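Local coordinates for protein escJ (Escherichia coli, PDB 1YJ7) that probably forms part of the ring-shaped membrane platform on which the type III secretion system of enteropathogenic E. coli is assembled, at residues V28-D33 and M38-A43; Q4-L9 and N15-L20. The protein carries 3 engineered substitutions. All blocks are in the same frame, centred on the assembly; numbering follows the deposited sequence.

Interaction 1. Residues V28-D33 and M38-A43; sequences VSKEMD and MTLSVA. Engineered in segment 38-43: Ala-43 (natural residue Glu).
Ser-29 and Ser-41 face each other as a hydrogen-bonded pair of an antiparallel beta hairpin, and so do Glu-31 and Thr-39. Four backbone bonds hold the two pairs. Ser-29 N to Ser-41 O is 2.9 Å. Thr-39 N to Glu-31 O is also 2.9 Å. At the non-hydrogen-bonded pair between, Lys-30 with Leu-40, Lys-30 CA lies 3.2 Å from Thr-39 O in a CA-H...O contact.

Apolar contacts line the face that carries Val-28, Lys-30, Met-32, Met-38, Leu-40 and Val-42. The Met-38 chain bends at its second torsion (chi2 -68°). This lays its sulfur against the base of Met-32, Met-38 SD to Met-32 CB 3.7 Å, while the methyl CE reaches Met-32 CG. The aliphatic part of Lys-30 runs beside Leu-40, pointing the same way, with Lys-30 CB 3.7 Å from Leu-40 CD2. The same Leu-40 methyl, CD2, also touches Val-28 CG2 at 3.9 Å, and the two side chains cross at a slant.

On the opposite face, Glu-31 and Thr-39 lie side by side. Glu-31 OE1 is 3.6 Å from the Thr-39 methyl CG2, a van der Waals contact. A water bridges Asp-33 OD1, to which it donates, and Thr-39 OG1. Asp-33 OD2 also accepts a bond from Asn-37 N within the connecting turn.

Strand 38-42 is central in its sheet, with strand 3-9 along its other edge. Helix 11-23 covers the Leu-40 face: Val-28 meets Leu-21 and Leu-22, Met-38 meets Ala-14, and Leu-40 meets Met-17.

Interaction 2. Residues Q4-L9 and N15-L20; sequences QLYTGL and NQMQAL
Helix-on-sheet packing in the small N-terminal alpha/beta domain brings Met-17 of helix 11-23 against Tyr-6 and Leu-9 of strand 3-9. All three residues are buried, and no hydrogen bond crosses between the segments. Met-17 carries the whole helix side of the contact. Its CG is anti to the carbonyl carbon (chi1 -71°) and its next torsion is extended, which sends the sulfur out toward the strand. A bend at the last torsion (chi3 -109°) then puts the methyl CE at Leu-9.

The methyl sits at the forked end of the leucine. Met-17 CE is almost equidistant from the two Leu-9 methyls, 3.8 Å from CD2 and 3.9 Å from CD1. The sulfur makes a looser Met-aromatic contact with Tyr-6. Met-17 SD lies 5.3 Å from the Tyr-6 ring centroid and 51° off the ring normal, an oblique approach. Tyr-6 CD1 is the nearest ring atom, 4.3 Å from Met-17 SD.

Strand 3-9 is irregular where it pairs with strand 38-42. Leu-5 and Tyr-6 both face Leu-40 of that neighbouring strand, forming a classic beta bulge. Gly-8 and Leu-9 both face Met-38, a G1 bulge, with Gly-8 at positive phi. The chain turns a corner at Thr-7 and Gly-8. Tyr-6 and Leu-9, on the two sides of that corner, both have their CB directed toward the helix.

Other parts of the domain close round Met-17: Leu-54 of helix 47-56, and Phe-59. Tyr-6 also packs on Pro-60. The outer edge of strand 3-9 meets a second subunit, where Leu-5 O accepts a bond from Asn-15 ND2 of that subunit and Thr-7 OG1 is hydrogen-bonded to its Glu-11 OE1.

From the N terminus, strand 3-9 leads through a short link into helix 11-23. Interaction 2 closes this first loop by folding the helix back on the strand. The chain then enters strand 28-32, turns, and returns as strand 38-42, and interaction 1 closes that hairpin. The two loops follow in series and neither nest nor cross. They are joined through the sheet because strand 38-42 lies between 28-32 and 3-9 in one antiparallel sheet. Probable bonds from Met-38 N to Leu-9 O and from Leu-5 N to Leu-40 O make this join. Together the two interactions tie the three-stranded sheet to the helix covering one face of it.

Interaction 1. Residues V28-D33 and M38-A43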
# COMPACT_ATOMS: atom_id res chain seq x y z
N VAL D 28 -2.14 25.67 21.68
CA VAL D 28 -1.29 24.50 21.82
C VAL D 28 -0.46 24.59 23.11
O VAL D 28 -0.03 25.66 23.53
CB VAL D 28 -0.42 24.25 20.54
CG1 VAL D 28 0.19 25.51 20.02
CG2 VAL D 28 0.68 23.20 20.79
N SER D 29 -0.29 23.45 23.75
CA SER D 29 0.53 23.35 24.93
C SER D 29 1.63 22.33 24.71
O SER D 29 1.46 21.34 23.99
CB SER D 29 -0.32 22.99 26.15
OG SER D 29 -0.95 21.75 25.95
N LYS D 30 2.78 22.60 25.31
CA LYS D 30 3.96 21.78 25.16
C LYS D 30 4.44 21.35 26.54
O LYS D 30 4.44 22.15 27.47
CB LYS D 30 5.07 22.57 24.46
CG LYS D 30 6.29 21.73 24.14
CD LYS D 30 7.25 22.44 23.20
CE LYS D 30 7.90 23.67 23.87
NZ LYS D 30 8.68 24.50 22.87
N GLU D 31 4.84 20.09 26.65
CA GLU D 31 5.45 19.59 27.87
C GLU D 31 6.68 18.75 27.52
O GLU D 31 6.73 18.08 26.49
CB GLU D 31 4.43 18.81 28.75
CG GLU D 31 4.19 17.36 28.38
CD GLU D 31 2.77 16.88 28.72
OE1 GLU D 31 2.15 16.20 27.86
OE2 GLU D 31 2.27 17.18 29.85
N MET D 32 7.68 18.83 28.38
CA MET D 32 8.93 18.12 28.18
C MET D 32 8.91 16.86 29.06
O MET D 32 8.56 16.94 30.24
CB MET D 32 10.09 19.04 28.57
CG MET D 32 11.43 18.56 28.07
SD MET D 32 12.84 19.48 28.73
CE MET D 32 12.25 21.15 28.86
N ASP D 33 9.27 15.72 28.48
CA ASP D 33 9.38 14.47 29.22
C ASP D 33 10.78 14.36 29.84
O ASP D 33 11.58 15.30 29.77
CB ASP D 33 9.02 13.25 28.34
CG ASP D 33 10.03 12.97 27.23
OD1 ASP D 33 9.66 12.30 26.24
OD2 ASP D 33 11.21 13.36 27.24
N MET D 38 9.74 16.45 23.49
CA MET D 38 8.57 17.28 23.66
C MET D 38 7.28 16.59 23.21
O MET D 38 7.27 15.82 22.25
CB MET D 38 8.76 18.58 22.88
CG MET D 38 9.95 19.38 23.37
SD MET D 38 9.70 20.04 25.05
CE MET D 38 11.31 20.88 25.21
N THR D 39 6.21 16.92 23.90
CA THR D 39 4.85 16.55 23.55
C THR D 39 4.03 17.80 23.30
O THR D 39 3.99 18.70 24.15
CB THR D 39 4.20 15.78 24.72
OG1 THR D 39 4.88 14.53 24.90
CG2 THR D 39 2.75 15.42 24.41
N LEU D 40 3.34 17.84 22.16
CA LEU D 40 2.37 18.87 21.86
C LEU D 40 0.95 18.35 21.98
O LEU D 40 0.68 17.23 21.56
CB LEU D 40 2.55 19.41 20.44
CG LEU D 40 3.87 20.10 20.16
CD1 LEU D 40 3.92 20.53 18.70
CD2 LEU D 40 4.09 21.29 21.09
N SER D 41 0.07 19.17 22.55
CA SER D 41 -1.36 18.89 22.68
C SER D 41 -2.17 20.13 22.37
O SER D 41 -1.67 21.24 22.39
CB SER D 41 -1.70 18.42 24.11
OG SER D 41 -0.79 17.43 24.55
N VAL D 42 -3.45 19.95 22.05
CA VAL D 42 -4.33 21.05 21.71
C VAL D 42 -5.68 20.80 22.34
O VAL D 42 -6.01 19.66 22.66
CB VAL D 42 -4.51 21.20 20.18
CG1 VAL D 42 -3.22 21.66 19.54
CG2 VAL D 42 -5.02 19.87 19.57
N ALA D 43 -6.47 21.86 22.50
CA ALA D 43 -7.87 21.73 22.89
C ALA D 43 -8.59 20.85 21.88
O ALA D 43 -8.33 20.96 20.68
CB ALA D 43 -8.53 23.10 22.94
O HOH W 1 7.64 13.23 24.68

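Interaction 2. Residues Q4-L9 and N15-L20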
# COMPACT_ATOMS: atom_id res chain seq x y z
N GLN D 4 -3.83 14.90 22.54
CA GLN D 4 -2.42 14.78 22.18
C GLN D 4 -2.25 14.84 20.67
O GLN D 4 -3.03 14.23 19.92
CB GLN D 4 -1.89 13.46 22.69
CG GLN D 4 -0.42 13.22 22.47
CD GLN D 4 -0.00 11.87 23.02
OE1 GLN D 4 0.10 10.89 22.26
NE2 GLN D 4 0.24 11.81 24.33
N LEU D 5 -1.23 15.58 20.23
CA LEU D 5 -0.82 15.59 18.82
C LEU D 5 0.32 14.59 18.62
O LEU D 5 0.14 13.55 17.99
CB LEU D 5 -0.40 17.01 18.38
CG LEU D 5 -1.51 18.05 18.32
CD1 LEU D 5 -0.97 19.40 17.89
CD2 LEU D 5 -2.64 17.62 17.43
N TYR D 6 1.49 14.91 19.18
CA TYR D 6 2.70 14.09 19.06
C TYR D 6 3.53 14.13 20.32
O TYR D 6 3.54 15.14 21.04
CB TYR D 6 3.57 14.53 17.88
CG TYR D 6 2.87 14.40 16.56
CD1 TYR D 6 2.26 15.48 15.95
CD2 TYR D 6 2.73 13.15 15.97
CE1 TYR D 6 1.57 15.34 14.74
CE2 TYR D 6 2.04 13.00 14.79
CZ TYR D 6 1.47 14.07 14.18
OH TYR D 6 0.77 13.85 12.99
N THR D 7 4.21 13.01 20.57
CA THR D 7 5.22 12.86 21.61
C THR D 7 6.56 12.58 20.95
O THR D 7 6.65 12.35 19.75
CB THR D 7 4.85 11.68 22.54
OG1 THR D 7 4.96 10.45 21.81
CG2 THR D 7 3.39 11.72 22.97
N GLY D 8 7.62 12.63 21.75
CA GLY D 8 8.94 12.24 21.29
C GLY D 8 9.59 13.20 20.33
O GLY D 8 10.47 12.82 19.57
N LEU D 9 9.14 14.46 20.35
CA LEU D 9 9.60 15.42 19.37
C LEU D 9 10.91 16.05 19.81
O LEU D 9 11.12 16.31 21.00
CB LEU D 9 8.57 16.54 19.17
CG LEU D 9 7.20 16.14 18.64
CD1 LEU D 9 6.24 17.33 18.69
CD2 LEU D 9 7.33 15.58 17.23
N ASN D 15 9.21 23.11 18.33
CA ASN D 15 9.12 24.56 18.21
C ASN D 15 8.49 24.99 16.90
O ASN D 15 7.70 25.93 16.86
CB ASN D 15 10.50 25.21 18.30
CG ASN D 15 11.04 25.26 19.72
OD1 ASN D 15 10.28 25.15 20.70
ND2 ASN D 15 12.36 25.39 19.84
N GLN D 16 8.88 24.35 15.81
CA GLN D 16 8.32 24.71 14.50
C GLN D 16 6.82 24.44 14.45
O GLN D 16 6.05 25.29 13.98
CB GLN D 16 9.07 24.02 13.37
CG GLN D 16 10.50 24.56 13.27
CD GLN D 16 11.30 23.95 12.14
OE1 GLN D 16 11.05 22.81 11.75
NE2 GLN D 16 12.27 24.71 11.62
N MET D 17 6.39 23.29 14.95
CA MET D 17 4.97 22.95 14.95
C MET D 17 4.20 23.87 15.88
O MET D 17 3.13 24.36 15.54
CB MET D 17 4.76 21.48 15.32
CG MET D 17 5.21 20.54 14.24
SD MET D 17 4.73 18.79 14.61
CE MET D 17 6.10 18.27 14.91
N GLN D 18 4.77 24.14 17.05
CA GLN D 18 4.12 24.98 18.04
C GLN D 18 3.96 26.40 17.52
O GLN D 18 2.88 26.96 17.58
CB GLN D 18 4.94 24.95 19.35
CG GLN D 18 4.37 25.81 20.47
CD GLN D 18 5.26 25.85 21.69
OE1 GLN D 18 4.92 26.50 22.70
NE2 GLN D 18 6.39 25.22 21.61
N ALA D 19 5.05 26.99 17.01
CA ALA D 19 4.98 28.33 16.44
C ALA D 19 3.97 28.42 15.29
O ALA D 19 3.22 29.39 15.18
CB ALA D 19 6.36 28.78 15.97
N LEU D 20 3.95 27.41 14.42
CA LEU D 20 3.02 27.39 13.31
C LEU D 20 1.58 27.42 13.82
O LEU D 20 0.75 28.19 13.32
CB LEU D 20 3.28 26.16 12.43
CG LEU D 20 2.26 25.84 11.33
CD1 LEU D 20 2.17 26.99 10.31
CD2 LEU D 20 2.67 24.55 10.68